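PDB 6OYC: glycosylation Associate Protein 3 from Streptococcus agalactiae serotype V, which probably acts in the accessory Sec system for glycosylating and secreting surface adhesins, as part of the Gap123 complex, with a possible role in sugar binding. Local coordinates for residues I88-R93 with Y117-S122. Numbering follows the deposited sequence.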
# COMPACT_ATOMS: atom_id res chain seq x y z
N ILE C 88 -8.31 11.91 16.74
CA ILE C 88 -8.86 12.70 15.66
C ILE C 88 -9.59 13.88 16.27
O ILE C 88 -10.43 13.71 17.16
CB ILE C 88 -9.78 11.85 14.76
CG1 ILE C 88 -10.39 12.69 13.64
CG2 ILE C 88 -10.88 11.16 15.55
CD1 ILE C 88 -10.94 11.84 12.50
N GLU C 89 -9.26 15.08 15.81
CA GLU C 89 -9.83 16.30 16.36
C GLU C 89 -10.43 17.15 15.24
O GLU C 89 -9.84 17.26 14.16
CB GLU C 89 -8.77 17.13 17.12
CG GLU C 89 -9.37 18.29 17.91
CD GLU C 89 -8.55 18.65 19.15
OE1 GLU C 89 -7.47 18.06 19.38
OE2 GLU C 89 -8.98 19.54 19.89
N PHE C 90 -11.59 17.75 15.50
CA PHE C 90 -12.32 18.53 14.53
C PHE C 90 -12.25 20.02 14.88
O PHE C 90 -12.24 20.40 16.06
CB PHE C 90 -13.77 18.04 14.43
CG PHE C 90 -13.88 16.52 14.32
CD1 PHE C 90 -13.51 15.87 13.15
CD2 PHE C 90 -14.30 15.76 15.40
CE1 PHE C 90 -13.58 14.46 13.06
CE2 PHE C 90 -14.38 14.36 15.31
CZ PHE C 90 -14.02 13.71 14.13
N TYR C 91 -12.19 20.86 13.84
CA TYR C 91 -11.99 22.29 14.00
C TYR C 91 -12.98 23.02 13.12
O TYR C 91 -13.22 22.62 11.97
CB TYR C 91 -10.54 22.71 13.65
CG TYR C 91 -9.49 22.09 14.55
CD1 TYR C 91 -8.96 20.83 14.27
CD2 TYR C 91 -9.05 22.75 15.70
CE1 TYR C 91 -8.02 20.24 15.10
CE2 TYR C 91 -8.10 22.18 16.53
CZ TYR C 91 -7.60 20.93 16.23
OH TYR C 91 -6.65 20.37 17.05
N ASN C 92 -13.57 24.08 13.66
CA ASN C 92 -14.45 24.89 12.85
C ASN C 92 -13.60 25.82 11.99
O ASN C 92 -12.37 25.76 11.98
CB ASN C 92 -15.45 25.65 13.73
CG ASN C 92 -14.78 26.64 14.66
OD1 ASN C 92 -13.60 27.00 14.50
ND2 ASN C 92 -15.54 27.08 15.65
N ARG C 93 -14.28 26.70 11.27
CA ARG C 93 -13.61 27.57 10.31
C ARG C 93 -12.84 28.70 11.00
O ARG C 93 -12.07 29.39 10.34
CB ARG C 93 -14.68 28.07 9.31
CG ARG C 93 -14.67 29.50 8.86
CD ARG C 93 -15.76 29.77 7.81
NE ARG C 93 -15.88 28.80 6.71
CZ ARG C 93 -16.97 28.06 6.48
NH1 ARG C 93 -18.01 28.12 7.32
NH2 ARG C 93 -17.02 27.23 5.45
N TYR C 117 -15.10 21.95 10.20
CA TYR C 117 -14.60 22.50 8.96
C TYR C 117 -13.37 21.74 8.46
O TYR C 117 -13.32 21.33 7.30
CB TYR C 117 -14.25 23.99 9.12
CG TYR C 117 -13.98 24.66 7.80
CD1 TYR C 117 -15.01 24.77 6.84
CD2 TYR C 117 -12.71 25.14 7.47
CE1 TYR C 117 -14.78 25.35 5.60
CE2 TYR C 117 -12.47 25.75 6.22
CZ TYR C 117 -13.52 25.85 5.30
OH TYR C 117 -13.32 26.43 4.06
N THR C 118 -12.38 21.55 9.33
CA THR C 118 -11.22 20.71 9.04
C THR C 118 -11.03 19.69 10.16
O THR C 118 -11.73 19.72 11.18
CB THR C 118 -9.94 21.53 8.87
OG1 THR C 118 -9.59 22.12 10.12
CG2 THR C 118 -10.13 22.62 7.83
N TYR C 119 -10.06 18.80 9.99
CA TYR C 119 -9.74 17.88 11.07
C TYR C 119 -8.27 17.47 10.98
O TYR C 119 -7.63 17.61 9.94
CB TYR C 119 -10.68 16.64 11.07
CG TYR C 119 -10.50 15.67 9.91
CD1 TYR C 119 -10.96 15.99 8.63
CD2 TYR C 119 -9.87 14.44 10.09
CE1 TYR C 119 -10.80 15.10 7.57
CE2 TYR C 119 -9.71 13.54 9.03
CZ TYR C 119 -10.17 13.88 7.78
OH TYR C 119 -10.01 12.99 6.73
N THR C 120 -7.75 16.99 12.09
CA THR C 120 -6.39 16.47 12.15
C THR C 120 -6.44 15.10 12.80
O THR C 120 -7.37 14.77 13.54
CB THR C 120 -5.46 17.36 12.98
OG1 THR C 120 -5.92 17.35 14.34
CG2 THR C 120 -5.42 18.81 12.45
N ILE C 121 -5.41 14.30 12.56
CA ILE C 121 -5.24 13.03 13.25
C ILE C 121 -3.83 13.00 13.80
O ILE C 121 -2.88 13.30 13.08
CB ILE C 121 -5.50 11.82 12.33
CG1 ILE C 121 -6.93 11.88 11.78
CG2 ILE C 121 -5.29 10.55 13.10
CD1 ILE C 121 -7.24 10.84 10.69
N SER C 122 -3.69 12.66 15.09
CA SER C 122 -2.41 12.70 15.77
C SER C 122 -2.10 11.34 16.39
O SER C 122 -2.94 10.74 17.06
CB SER C 122 -2.39 13.76 16.87
OG SER C 122 -2.38 15.05 16.30
O HOH W 1 -4.38 19.05 15.97
O HOH W 2 -14.36 29.07 4.57
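Ile-88 and Phe-90 pack against Tyr-119 on the buried face of an antiparallel strand pair. CG1 of Ile-88 lies anti to the backbone N (chi1 178°), and CD1 beyond it bears obliquely on the Tyr-119 ring, 3.7 Å from CD2. The CG1 atoms of Ile-88 and Ile-121 are 4.0 Å apart, so Ile-88 wedges between that ring and Ile-121. Phe-90 meets the base of the tyrosine instead: CD1 abuts Tyr-119 CB at 3.6 Å. On the other face the Tyr-91 ring turns its edge to Thr-120, with CE1 3.7 Å from OG1 and CG2 nearby, and a water joins Tyr-91 OH to that OG1. Paired bonds run from Glu-89 N to Thr-120 O and Thr-120 N to Glu-89 O, each 3.0 Å. At the strand end a classic beta bulge sets Tyr-117 and Thr-118 opposite Tyr-91, whose O accepts from both N atoms. Beyond it Arg-93 lays CB over one face of the Tyr-117 ring, 4.1 Å from the centroid, and a water accepts from Arg-93 NE and also bonds Tyr-117 OH. These are the inner strands of a four-stranded sheet, flanked by 97-103 and 41-47; Tyr-119 on Leu-138 and Ile-121 on Leu-136 join it to strand 130-140 of the domain's other antiparallel sheet.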